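Local coordinates for pirin family protein (Acinetobacter baumannii, PDB 6D0P), which probably uses one iron ion per subunit to act as a quercetin 2,3-dioxygenase, as a bicupin member of the pirin family, at residues Y31-Q36 with E258-G264; K149-D153 with L163-A167; H159-L163 with W186-L190; G203-V209 with T227-R233; V215-D219 with E237-N241. Residue numbers count along the deposited sequence, not the author numbering.

Contact 1 (Y31-Q36 with E258-G264); sequences YDRLGQ and EPIEGYG
Residues 31-36 and 258-264 meet at the surface, a worked example of a long-range contact made by side chains rather than backbone pairing. Residues 31-34 form a single helical turn, left by Gly35 with positive phi (58/-126), a conformation that favours glycine; Gly35 N returns a weak 2.9 Å hydrogen bond to Tyr31 O. Gln36 resumes helical angles. Opposite, residues 258-260 run extended into the short strand 261-263. The backbones stay well apart, the nearest CA pair being Gly35 and Ile260 at 7.5 Å.

The polar link is one hydrogen bond, Gln36 NE2 to Glu258 O at 2.8 Å, nearly straight at 164°. Gln36 reaches it with both chi1 and chi2 in m, which also sets NE2 3.6 Å from Ile260 CG1.

The apolar part centres on Tyr31 (chi1 p, chi2 88°) and Ile260 (m, t), with Tyr31 CD1 4.0 Å from Ile260 CG2. Farther along, Tyr31 OH sits 3.5 Å from Gly262 CA, where a CB would collide with the hydroxyl. Val267 of strand 266-268 touches both Tyr31 and Ile260.

The result is a surface seam: the turn after strand 23-30 of the N-terminal cupin meets the hairpin of strands 261-263 and 266-268, which belongs to the C-terminal pirin region.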
# COMPACT_ATOMS: atom_id res chain seq x y z
N TYR A 31 -0.76 6.41 -10.22
CA TYR A 31 -0.27 7.77 -10.49
C TYR A 31 -0.43 8.08 -11.99
O TYR A 31 -0.47 9.23 -12.38
CB TYR A 31 1.20 7.91 -10.11
CG TYR A 31 2.16 7.14 -10.98
CD1 TYR A 31 2.68 7.71 -12.13
CD2 TYR A 31 2.56 5.86 -10.64
CE1 TYR A 31 3.55 7.00 -12.95
CE2 TYR A 31 3.45 5.16 -11.43
CZ TYR A 31 3.93 5.72 -12.60
OH TYR A 31 4.80 5.02 -13.39
N ASP A 32 -0.49 7.03 -12.79
CA ASP A 32 -0.56 7.17 -14.24
C ASP A 32 -1.94 7.69 -14.65
O ASP A 32 -2.06 8.27 -15.70
CB ASP A 32 -0.28 5.84 -14.94
CG ASP A 32 0.10 6.02 -16.40
OD1 ASP A 32 1.05 6.79 -16.67
OD2 ASP A 32 -0.56 5.39 -17.26
N ARG A 33 -2.94 7.49 -13.80
CA ARG A 33 -4.31 7.95 -14.08
C ARG A 33 -4.64 9.16 -13.21
O ARG A 33 -5.23 10.10 -13.70
CB ARG A 33 -5.33 6.84 -13.82
CG ARG A 33 -5.08 5.57 -14.63
CD ARG A 33 -6.23 4.57 -14.57
NE ARG A 33 -6.56 4.09 -13.23
CZ ARG A 33 -6.03 3.01 -12.66
NH1 ARG A 33 -5.07 2.34 -13.27
NH2 ARG A 33 -6.48 2.60 -11.48
N LEU A 34 -4.26 9.17 -11.93
CA LEU A 34 -4.71 10.34 -11.07
C LEU A 34 -3.56 11.30 -10.70
O LEU A 34 -3.82 12.35 -10.13
CB LEU A 34 -5.40 9.78 -9.83
CG LEU A 34 -6.75 9.13 -10.11
CD1 LEU A 34 -7.26 8.35 -8.90
CD2 LEU A 34 -7.76 10.18 -10.54
N GLY A 35 -2.32 10.90 -10.91
CA GLY A 35 -1.15 11.78 -10.73
C GLY A 35 -0.95 12.40 -9.35
O GLY A 35 -0.84 11.71 -8.33
N GLN A 36 -0.82 13.74 -9.36
CA GLN A 36 -0.55 14.57 -8.18
C GLN A 36 -1.70 14.54 -7.16
O GLN A 36 -1.48 14.79 -5.97
CB GLN A 36 -0.29 16.01 -8.59
CG GLN A 36 0.93 16.19 -9.48
CD GLN A 36 2.24 16.00 -8.75
OE1 GLN A 36 2.27 15.80 -7.53
NE2 GLN A 36 3.34 16.09 -9.49
N GLU A 258 5.93 17.99 -6.10
CA GLU A 258 7.13 17.81 -6.92
C GLU A 258 6.70 17.03 -8.17
O GLU A 258 5.73 16.27 -8.13
CB GLU A 258 8.22 17.07 -6.13
CG GLU A 258 8.90 17.94 -5.10
CD GLU A 258 9.97 17.24 -4.28
OE1 GLU A 258 9.79 16.05 -3.99
OE2 GLU A 258 11.01 17.86 -4.01
N PRO A 259 7.41 17.21 -9.27
CA PRO A 259 7.04 16.51 -10.49
C PRO A 259 7.11 14.98 -10.37
O PRO A 259 7.91 14.45 -9.61
CB PRO A 259 8.07 16.95 -11.55
CG PRO A 259 8.75 18.15 -10.95
CD PRO A 259 8.67 17.94 -9.45
N ILE A 260 6.26 14.29 -11.12
CA ILE A 260 6.28 12.85 -11.15
C ILE A 260 6.59 12.39 -12.58
O ILE A 260 5.88 12.71 -13.51
CB ILE A 260 4.94 12.24 -10.71
CG1 ILE A 260 4.55 12.67 -9.30
CG2 ILE A 260 4.99 10.73 -10.85
CD1 ILE A 260 3.11 12.38 -8.97
N GLU A 261 7.68 11.65 -12.74
CA GLU A 261 8.02 11.05 -14.02
C GLU A 261 8.21 9.55 -13.77
O GLU A 261 9.19 9.15 -13.10
CB GLU A 261 9.25 11.71 -14.63
CG GLU A 261 9.13 13.22 -14.79
CD GLU A 261 8.33 13.70 -15.99
OE1 GLU A 261 8.24 12.95 -16.98
OE2 GLU A 261 7.80 14.83 -15.93
N GLY A 262 7.26 8.75 -14.23
CA GLY A 262 7.30 7.32 -14.00
C GLY A 262 7.43 6.52 -15.28
O GLY A 262 7.03 6.95 -16.35
N TYR A 263 8.01 5.35 -15.13
CA TYR A 263 8.17 4.41 -16.22
C TYR A 263 8.33 3.02 -15.60
O TYR A 263 9.32 2.77 -14.90
CB TYR A 263 9.38 4.78 -17.08
CG TYR A 263 9.63 3.84 -18.22
CD1 TYR A 263 8.85 3.89 -19.37
CD2 TYR A 263 10.62 2.88 -18.15
CE1 TYR A 263 9.06 3.03 -20.43
CE2 TYR A 263 10.86 2.01 -19.21
CZ TYR A 263 10.07 2.08 -20.35
OH TYR A 263 10.29 1.23 -21.39
N GLY A 264 7.35 2.16 -15.82
CA GLY A 264 7.42 0.79 -15.26
C GLY A 264 7.65 0.75 -13.76
O GLY A 264 6.84 1.24 -12.98

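Contact 2 (K149-D153 with L163-A167); sequences KDIPD and LRVIA
The chain turns a corner at Ile166, with near-helical angles (-73/-43); Ile166 and Ala167 both face Val185 of strand 183-190, the neighbour in the sheet, a classic beta bulge. Against this bent segment lies 149-153, which leaves a 3-10 turn at Lys149-Asp150 and becomes extended from Ile151 onward. The two run antiparallel, with CA pairs Asp153-Arg164 at 4.4 Å, Pro152-Val165 at 5.6 Å and Ile151-Ile166 at 6.3 Å.

Asp153 and Arg164 form a non-hydrogen-bonded pair. Beside it, Val165 N donates to Pro152 O at 2.9 Å and 164°, while Arg164 CA approaches the same oxygen at 3.3 Å and Asp153 CA lies 3.4 Å from Leu163 O. Ile151 (m, t) turns toward the strand: its CG2 is 3.8 Å from Arg164 CB and 4.4 Å from Ile166 CG1, and its CD1 covers one face of the Arg164 guanidinium.

The charged ends bond elsewhere, Arg164 to Asp187 by a salt bridge and Asp153 to His162. Pro152 has no amide hydrogen to return a bond to Val165, so one backbone bond and the cover of Ile151 join these segments; regular pairing resumes at Leu163 with Ile154, on the outermost strand 153-155.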
# COMPACT_ATOMS: atom_id res chain seq x y z
N LYS A 149 2.73 -8.29 15.76
CA LYS A 149 2.57 -7.95 17.18
C LYS A 149 3.11 -6.54 17.49
O LYS A 149 2.77 -6.00 18.52
CB LYS A 149 3.25 -9.01 18.06
CG LYS A 149 4.76 -9.04 17.98
CD LYS A 149 5.38 -10.15 18.81
CE LYS A 149 6.86 -9.94 19.05
NZ LYS A 149 7.57 -9.61 17.78
N ASP A 150 3.90 -5.93 16.61
CA ASP A 150 4.48 -4.62 16.87
C ASP A 150 3.65 -3.49 16.24
O ASP A 150 4.00 -2.32 16.37
CB ASP A 150 5.94 -4.60 16.42
CG ASP A 150 6.80 -5.53 17.28
OD1 ASP A 150 6.58 -5.55 18.52
OD2 ASP A 150 7.65 -6.25 16.72
N ILE A 151 2.53 -3.81 15.59
CA ILE A 151 1.74 -2.75 14.99
C ILE A 151 0.64 -2.32 15.99
O ILE A 151 -0.15 -3.14 16.39
CB ILE A 151 1.17 -3.23 13.65
CG1 ILE A 151 2.30 -3.66 12.71
CG2 ILE A 151 0.30 -2.14 13.01
CD1 ILE A 151 1.82 -4.28 11.42
N PRO A 152 0.64 -1.06 16.43
CA PRO A 152 -0.40 -0.58 17.36
C PRO A 152 -1.78 -0.78 16.72
O PRO A 152 -1.96 -0.39 15.57
CB PRO A 152 -0.13 0.92 17.59
CG PRO A 152 1.28 1.09 17.12
CD PRO A 152 1.42 0.10 15.99
N ASP A 153 -2.69 -1.37 17.49
CA ASP A 153 -4.07 -1.73 17.07
C ASP A 153 -5.06 -1.04 18.02
O ASP A 153 -5.12 -1.40 19.21
CB ASP A 153 -4.28 -3.25 17.15
CG ASP A 153 -5.46 -3.77 16.34
OD1 ASP A 153 -6.11 -2.95 15.64
OD2 ASP A 153 -5.69 -5.01 16.38
N LEU A 163 -8.39 -0.30 14.18
CA LEU A 163 -7.53 0.39 13.26
C LEU A 163 -6.07 0.11 13.65
O LEU A 163 -5.71 0.22 14.83
CB LEU A 163 -7.89 1.87 13.34
CG LEU A 163 -7.11 2.82 12.44
CD1 LEU A 163 -7.94 4.05 12.13
CD2 LEU A 163 -5.78 3.21 13.07
N ARG A 164 -5.26 -0.28 12.67
CA ARG A 164 -3.83 -0.51 12.89
C ARG A 164 -3.07 0.69 12.33
O ARG A 164 -3.35 1.14 11.19
CB ARG A 164 -3.35 -1.77 12.16
CG ARG A 164 -4.08 -3.04 12.54
CD ARG A 164 -3.25 -4.26 12.16
NE ARG A 164 -3.03 -4.28 10.72
CZ ARG A 164 -2.24 -5.15 10.10
NH1 ARG A 164 -2.15 -5.14 8.79
NH2 ARG A 164 -1.58 -6.04 10.81
N VAL A 165 -2.12 1.19 13.11
CA VAL A 165 -1.34 2.34 12.70
C VAL A 165 -0.05 1.84 12.05
O VAL A 165 0.96 1.61 12.72
CB VAL A 165 -1.08 3.30 13.88
CG1 VAL A 165 -0.50 4.61 13.40
CG2 VAL A 165 -2.34 3.55 14.68
N ILE A 166 -0.10 1.64 10.76
CA ILE A 166 1.05 1.11 10.05
C ILE A 166 2.12 2.22 9.95
O ILE A 166 3.30 1.97 10.19
CB ILE A 166 0.63 0.51 8.70
CG1 ILE A 166 -0.23 -0.74 8.92
CG2 ILE A 166 1.84 0.20 7.84
CD1 ILE A 166 -0.90 -1.24 7.67
N ALA A 167 1.69 3.42 9.63
CA ALA A 167 2.55 4.58 9.59
C ALA A 167 1.77 5.81 10.07
O ALA A 167 0.55 5.89 9.86
CB ALA A 167 3.07 4.82 8.18

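Contact 3 (H159-L163 with W186-L190); sequences HGSHL and WDGKL
Two backbone hydrogen bonds, His162 N to Lys189 O at 2.9 Å and Lys189 N to His162 O at 3.1 Å, define an antiparallel hydrogen-bonded pair. The next pair, Leu163 with Gly188, is non-hydrogen-bonded. It joins strand 162-165 to strand 183-190 in the seven-stranded sheet of the C-terminal cupin domain. End to end, residues 160-163 and 186-190 run 160° apart. CA-H...O contacts fill the intervals: Ser161 CA to Lys189 O at 3.1 Å, and Gly188 CA to His162 O and Leu163 CA to Asp187 O, both at 3.3 Å.

Leu163 (t, t) places CD2 3.9 Å from Trp186 CB. At the loop end, Ser161 OG, hydrogen-bonded to Asp157, stands 3.5 Å from Leu190 CA.

Gly188 is almost fully extended (163/-163), and a CB would strike His162 O; its absence lets the CA atoms of Leu163 and Gly188 come to 4.4 Å. On the other face, that of Lys189, the His162 ring (chi1 p) lies over Gly188 CA and Lys189 N, while Asp153 binds its ND1.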
# COMPACT_ATOMS: atom_id res chain seq x y z
N HIS A 159 -17.44 -3.28 19.59
CA HIS A 159 -18.08 -4.32 18.80
C HIS A 159 -17.11 -5.03 17.87
O HIS A 159 -17.54 -5.88 17.10
CB HIS A 159 -19.26 -3.70 18.03
CG HIS A 159 -20.34 -3.23 18.93
ND1 HIS A 159 -20.53 -1.89 19.23
CD2 HIS A 159 -21.24 -3.92 19.66
CE1 HIS A 159 -21.53 -1.78 20.07
NE2 HIS A 159 -21.97 -3.01 20.36
N GLY A 160 -15.82 -4.71 17.92
CA GLY A 160 -14.87 -5.40 17.07
C GLY A 160 -14.23 -4.50 16.02
O GLY A 160 -13.34 -4.98 15.28
N SER A 161 -14.64 -3.24 15.89
CA SER A 161 -13.96 -2.36 14.90
C SER A 161 -12.57 -2.01 15.43
O SER A 161 -12.41 -1.75 16.63
CB SER A 161 -14.75 -1.11 14.62
OG SER A 161 -16.07 -1.42 14.22
N HIS A 162 -11.57 -1.97 14.54
CA HIS A 162 -10.21 -1.65 14.95
C HIS A 162 -9.46 -0.97 13.79
O HIS A 162 -9.85 -1.06 12.61
CB HIS A 162 -9.47 -2.89 15.47
CG HIS A 162 -9.11 -3.86 14.40
ND1 HIS A 162 -7.86 -3.90 13.84
CD2 HIS A 162 -9.85 -4.78 13.75
CE1 HIS A 162 -7.84 -4.82 12.89
NE2 HIS A 162 -9.05 -5.38 12.82
N LEU A 163 -8.39 -0.30 14.18
CA LEU A 163 -7.53 0.39 13.26
C LEU A 163 -6.07 0.11 13.65
O LEU A 163 -5.71 0.22 14.83
CB LEU A 163 -7.89 1.87 13.34
CG LEU A 163 -7.11 2.82 12.44
CD1 LEU A 163 -7.94 4.05 12.13
CD2 LEU A 163 -5.78 3.21 13.07
N TRP A 186 -3.26 3.73 7.65
CA TRP A 186 -4.04 3.05 8.65
C TRP A 186 -4.87 1.95 7.98
O TRP A 186 -5.42 2.17 6.90
CB TRP A 186 -5.00 4.01 9.38
CG TRP A 186 -4.37 5.25 9.94
CD1 TRP A 186 -3.11 5.40 10.41
CD2 TRP A 186 -5.05 6.50 10.16
NE1 TRP A 186 -2.93 6.69 10.86
CE2 TRP A 186 -4.11 7.38 10.73
CE3 TRP A 186 -6.34 6.97 9.88
CZ2 TRP A 186 -4.43 8.70 11.04
CZ3 TRP A 186 -6.66 8.28 10.18
CH2 TRP A 186 -5.71 9.13 10.77
N ASP A 187 -4.97 0.77 8.58
CA ASP A 187 -5.85 -0.24 7.98
C ASP A 187 -6.76 -0.79 9.08
O ASP A 187 -6.53 -0.57 10.27
CB ASP A 187 -5.08 -1.32 7.21
CG ASP A 187 -4.48 -2.44 8.03
OD1 ASP A 187 -4.50 -2.33 9.25
OD2 ASP A 187 -4.00 -3.43 7.42
N GLY A 188 -7.76 -1.55 8.72
CA GLY A 188 -8.56 -2.12 9.78
C GLY A 188 -9.90 -2.63 9.30
O GLY A 188 -10.09 -2.89 8.10
N LYS A 189 -10.78 -2.81 10.28
CA LYS A 189 -12.08 -3.34 10.06
C LYS A 189 -13.11 -2.51 10.83
O LYS A 189 -12.91 -2.21 12.02
CB LYS A 189 -12.13 -4.80 10.51
CG LYS A 189 -13.47 -5.49 10.39
CD LYS A 189 -13.46 -6.85 11.06
CE LYS A 189 -14.79 -7.55 11.03
NZ LYS A 189 -14.79 -8.71 11.95
N LEU A 190 -14.18 -2.17 10.15
CA LEU A 190 -15.31 -1.48 10.76
C LEU A 190 -16.48 -2.46 10.74
O LEU A 190 -16.86 -2.95 9.66
CB LEU A 190 -15.67 -0.23 9.95
CG LEU A 190 -14.56 0.76 9.72
CD1 LEU A 190 -15.07 1.95 8.92
CD2 LEU A 190 -13.94 1.21 11.03

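Contact 4 (G203-V209 with T227-R233); sequences GHTTLVV and TVAILSR
Apolar side chains on both faces of an antiparallel strand pair form the centre of this contact. On one face, Leu207 CD2 meets Ile230 CG1 at 3.7 Å, and Val209 CG2 meets Val228 CG2 at 4.1 Å. On the other, Val208 CB lies 4.4 Å from Ala229 CB. Strands 205-209 and 227-231 run at 155°, axes 4.6 Å apart at closest.

Val208 N bonds Ala229 O at 3.0 Å and Ala229 N bonds Val208 O at 2.8 Å. Leu231 N donates to Thr206 O at 3.0 Å; the return bond is replaced by a water, which accepts from Thr206 N (2.8 Å) and donates to Leu231 O (2.7 Å). At the polar edge, Gly203 N bonds Arg233 O at 3.0 Å, and Arg233 NE weakly bonds Thr205 OG1 (3.2 Å), which also bonds Ser39.

These are adjacent strands in the seven-stranded sheet of the C-terminal cupin sandwich, flanked by 245-253 and 7-12; Phe238 of strand 237-242 covers the Val208 face, Phe29 of strand 23-30 the Leu207 face.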
# COMPACT_ATOMS: atom_id res chain seq x y z
N GLY A 203 -4.95 19.98 5.07
CA GLY A 203 -4.10 20.07 3.85
C GLY A 203 -3.62 18.73 3.32
O GLY A 203 -3.08 18.68 2.21
N HIS A 204 -3.82 17.63 4.06
CA HIS A 204 -3.34 16.33 3.58
C HIS A 204 -4.27 15.70 2.53
O HIS A 204 -5.49 15.76 2.65
CB HIS A 204 -3.25 15.30 4.73
CG HIS A 204 -2.00 15.40 5.55
ND1 HIS A 204 -1.47 14.31 6.21
CD2 HIS A 204 -1.16 16.42 5.76
CE1 HIS A 204 -0.37 14.68 6.82
NE2 HIS A 204 -0.15 15.95 6.56
N THR A 205 -3.66 15.10 1.53
CA THR A 205 -4.33 14.14 0.65
C THR A 205 -4.98 13.11 1.57
O THR A 205 -4.34 12.72 2.55
CB THR A 205 -3.30 13.43 -0.24
OG1 THR A 205 -2.75 14.42 -1.10
CG2 THR A 205 -3.86 12.26 -1.02
N THR A 206 -6.21 12.69 1.26
CA THR A 206 -6.95 11.77 2.08
C THR A 206 -7.68 10.80 1.17
O THR A 206 -8.59 11.21 0.40
CB THR A 206 -7.93 12.50 3.00
OG1 THR A 206 -7.22 13.43 3.83
CG2 THR A 206 -8.70 11.55 3.88
N LEU A 207 -7.24 9.55 1.19
CA LEU A 207 -7.83 8.50 0.40
C LEU A 207 -8.47 7.46 1.32
O LEU A 207 -7.83 7.00 2.27
CB LEU A 207 -6.74 7.86 -0.46
CG LEU A 207 -5.88 8.81 -1.27
CD1 LEU A 207 -4.75 8.05 -1.92
CD2 LEU A 207 -6.72 9.55 -2.31
N VAL A 208 -9.73 7.12 1.06
CA VAL A 208 -10.43 6.06 1.80
C VAL A 208 -10.56 4.87 0.86
O VAL A 208 -11.18 4.97 -0.20
CB VAL A 208 -11.81 6.52 2.31
CG1 VAL A 208 -12.56 5.40 3.01
CG2 VAL A 208 -11.66 7.75 3.19
N VAL A 209 -9.88 3.80 1.22
CA VAL A 209 -9.88 2.60 0.40
C VAL A 209 -10.77 1.55 1.07
O VAL A 209 -10.56 1.23 2.24
CB VAL A 209 -8.46 2.06 0.18
CG1 VAL A 209 -8.46 0.79 -0.68
CG2 VAL A 209 -7.55 3.11 -0.42
N THR A 227 -12.90 -0.14 -3.92
CA THR A 227 -13.14 1.28 -4.25
C THR A 227 -12.16 2.19 -3.50
O THR A 227 -11.78 1.91 -2.34
CB THR A 227 -14.57 1.71 -3.86
OG1 THR A 227 -15.55 0.98 -4.62
CG2 THR A 227 -14.84 3.17 -4.11
N VAL A 228 -11.74 3.26 -4.17
CA VAL A 228 -11.01 4.33 -3.51
C VAL A 228 -11.83 5.62 -3.66
O VAL A 228 -12.28 5.95 -4.76
CB VAL A 228 -9.58 4.53 -4.05
CG1 VAL A 228 -9.53 4.74 -5.55
CG2 VAL A 228 -8.90 5.69 -3.34
N ALA A 229 -12.03 6.30 -2.55
CA ALA A 229 -12.65 7.61 -2.52
C ALA A 229 -11.56 8.66 -2.24
O ALA A 229 -10.68 8.45 -1.42
CB ALA A 229 -13.72 7.67 -1.45
N ILE A 230 -11.69 9.80 -2.91
CA ILE A 230 -10.81 10.93 -2.72
C ILE A 230 -11.59 12.02 -1.98
O ILE A 230 -12.69 12.43 -2.41
CB ILE A 230 -10.28 11.39 -4.09
CG1 ILE A 230 -9.48 10.24 -4.73
CG2 ILE A 230 -9.46 12.67 -3.98
CD1 ILE A 230 -8.93 10.55 -6.06
N LEU A 231 -11.06 12.44 -0.83
CA LEU A 231 -11.67 13.52 -0.05
C LEU A 231 -10.86 14.80 -0.27
O LEU A 231 -9.73 14.76 -0.78
CB LEU A 231 -11.72 13.17 1.44
CG LEU A 231 -12.35 11.84 1.85
CD1 LEU A 231 -12.57 11.80 3.34
CD2 LEU A 231 -13.64 11.54 1.13
N SER A 232 -11.44 15.95 0.05
CA SER A 232 -10.75 17.21 -0.15
C SER A 232 -9.54 17.34 0.79
O SER A 232 -9.52 16.83 1.93
CB SER A 232 -11.68 18.38 -0.00
OG SER A 232 -12.22 18.43 1.32
N ARG A 233 -8.52 18.03 0.29
CA ARG A 233 -7.33 18.33 1.10
C ARG A 233 -7.72 19.33 2.20
O ARG A 233 -7.26 19.21 3.33
CB ARG A 233 -6.19 18.86 0.24
CG ARG A 233 -5.55 17.76 -0.59
CD ARG A 233 -4.48 18.25 -1.52
NE ARG A 233 -3.92 17.14 -2.27
CZ ARG A 233 -3.03 17.27 -3.23
NH1 ARG A 233 -2.61 18.47 -3.57
NH2 ARG A 233 -2.57 16.19 -3.84
O HOH W 1 -7.22 13.81 -1.14

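Contact 5 (V215-D219 with E237-N241)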
# COMPACT_ATOMS: atom_id res chain seq x y z
N VAL A 215 -19.42 1.07 3.28
CA VAL A 215 -19.34 2.09 4.30
C VAL A 215 -19.76 3.45 3.71
O VAL A 215 -19.44 3.76 2.55
CB VAL A 215 -17.93 2.13 4.89
CG1 VAL A 215 -16.87 2.23 3.81
CG2 VAL A 215 -17.76 3.25 5.92
N VAL A 216 -20.47 4.24 4.53
CA VAL A 216 -20.98 5.54 4.14
C VAL A 216 -20.03 6.60 4.69
O VAL A 216 -19.72 6.60 5.89
CB VAL A 216 -22.41 5.76 4.66
CG1 VAL A 216 -22.92 7.15 4.32
CG2 VAL A 216 -23.37 4.71 4.14
N VAL A 217 -19.56 7.48 3.80
CA VAL A 217 -18.68 8.58 4.17
C VAL A 217 -19.52 9.85 4.37
O VAL A 217 -20.33 10.23 3.50
CB VAL A 217 -17.61 8.82 3.09
CG1 VAL A 217 -16.64 9.92 3.49
CG2 VAL A 217 -16.87 7.55 2.73
N ASN A 218 -19.31 10.53 5.50
CA ASN A 218 -19.98 11.80 5.83
C ASN A 218 -21.50 11.70 5.67
O ASN A 218 -22.13 12.63 5.18
CB ASN A 218 -19.42 12.96 4.99
CG ASN A 218 -17.97 13.24 5.33
OD1 ASN A 218 -17.51 12.88 6.40
ND2 ASN A 218 -17.25 13.89 4.42
N ASP A 219 -22.07 10.56 6.07
CA ASP A 219 -23.53 10.32 6.10
C ASP A 219 -24.20 10.35 4.72
O ASP A 219 -25.38 10.05 4.67
CB ASP A 219 -24.27 11.36 6.95
CG ASP A 219 -23.79 11.43 8.39
OD1 ASP A 219 -23.61 10.36 9.01
OD2 ASP A 219 -23.59 12.56 8.86
N GLU A 237 -11.74 16.59 9.15
CA GLU A 237 -12.42 15.41 9.66
C GLU A 237 -13.41 14.83 8.66
O GLU A 237 -13.91 15.52 7.75
CB GLU A 237 -13.12 15.77 10.98
CG GLU A 237 -14.56 16.20 10.82
CD GLU A 237 -15.27 16.52 12.12
OE1 GLU A 237 -14.77 17.39 12.85
OE2 GLU A 237 -16.33 15.90 12.41
N PHE A 238 -13.68 13.55 8.85
CA PHE A 238 -14.68 12.86 8.09
C PHE A 238 -15.18 11.68 8.93
O PHE A 238 -14.52 11.29 9.91
CB PHE A 238 -14.16 12.41 6.72
CG PHE A 238 -13.07 11.37 6.76
CD1 PHE A 238 -11.74 11.74 6.93
CD2 PHE A 238 -13.36 10.02 6.59
CE1 PHE A 238 -10.74 10.79 6.97
CE2 PHE A 238 -12.35 9.07 6.60
CZ PHE A 238 -11.04 9.45 6.79
N SER A 239 -16.31 11.14 8.53
CA SER A 239 -16.91 10.03 9.26
C SER A 239 -17.10 8.82 8.33
O SER A 239 -17.31 8.96 7.11
CB SER A 239 -18.23 10.43 9.89
OG SER A 239 -19.25 10.64 8.91
N LEU A 240 -17.06 7.66 8.95
CA LEU A 240 -17.32 6.40 8.27
C LEU A 240 -18.37 5.64 9.09
O LEU A 240 -18.25 5.51 10.32
CB LEU A 240 -16.03 5.58 8.17
CG LEU A 240 -14.90 6.12 7.29
CD1 LEU A 240 -13.73 5.16 7.32
CD2 LEU A 240 -15.36 6.33 5.86
N ASN A 241 -19.37 5.13 8.41
CA ASN A 241 -20.46 4.40 9.06
C ASN A 241 -20.65 3.10 8.28
O ASN A 241 -21.07 3.15 7.13
CB ASN A 241 -21.74 5.24 9.08
CG ASN A 241 -22.77 4.77 10.09
OD1 ASN A 241 -22.61 3.71 10.70
ND2 ASN A 241 -23.80 5.56 10.29
O HOH W 2 -20.75 8.50 7.62
O HOH W 3 -20.92 12.35 9.66
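This is an antiparallel strand pairing that ends in a side-chain mimic of backbone bonding, in the four-stranded sheet of the C-terminal cupin domain. Strands 215-217 and 237-241 run at 159°, axes 4.6 Å apart at closest. Val216 N to Asn241 O and Asn241 N to Val216 O both measure 2.9 Å; Val217 and Leu240 follow as a non-hydrogen-bonded pair.

At Asn218, positive phi (51/40) turns the chain out of the strand. Its N still reaches Ser239 O at 3.0 Å, but Ser239 N bonds the side-chain OD1 of Asn218, also at 3.0 Å, where a regular strand would offer a carbonyl. One water joins Val216 O, Asp219 N and Ser239 OG; another links Asp219 OD2 with Ser239 OG. Asp219 also forms a salt bridge with Lys195.

On the buried side, Leu240 CD2 meets Val217 CG2 and Leu240 CB meets Val215 CG2, both at 3.7 Å. Strands 221-224 and 195-199 extend the sheet beyond 214-217 and 237-242, while Phe238 and Leu240 pack on strand 205-210 of the facing sheet.

Contact 1 closes a loop of over 200 residues within which the other four are nested. Contacts 2 and 3 come first, sharing Leu163 and strand 162-165, their centres 11 Å apart; contacts 4 and 5 follow and cross along the chain. Contacts 2, 3 and 4 reach one seven-stranded sheet, contact 5 the four-stranded sheet packed against it: Phe238 meets Thr206, Val208 and Leu231, and Leu240 meets Leu190. Through these side chains, with contact 4 and 5 centres 12 Å apart, the two sheets face each other as the C-terminal cupin sandwich. Contact 1, centred about 17 Å from contact 4, touches it through Gln36 and Arg233, tying in the N-terminal, metal-holding cupin.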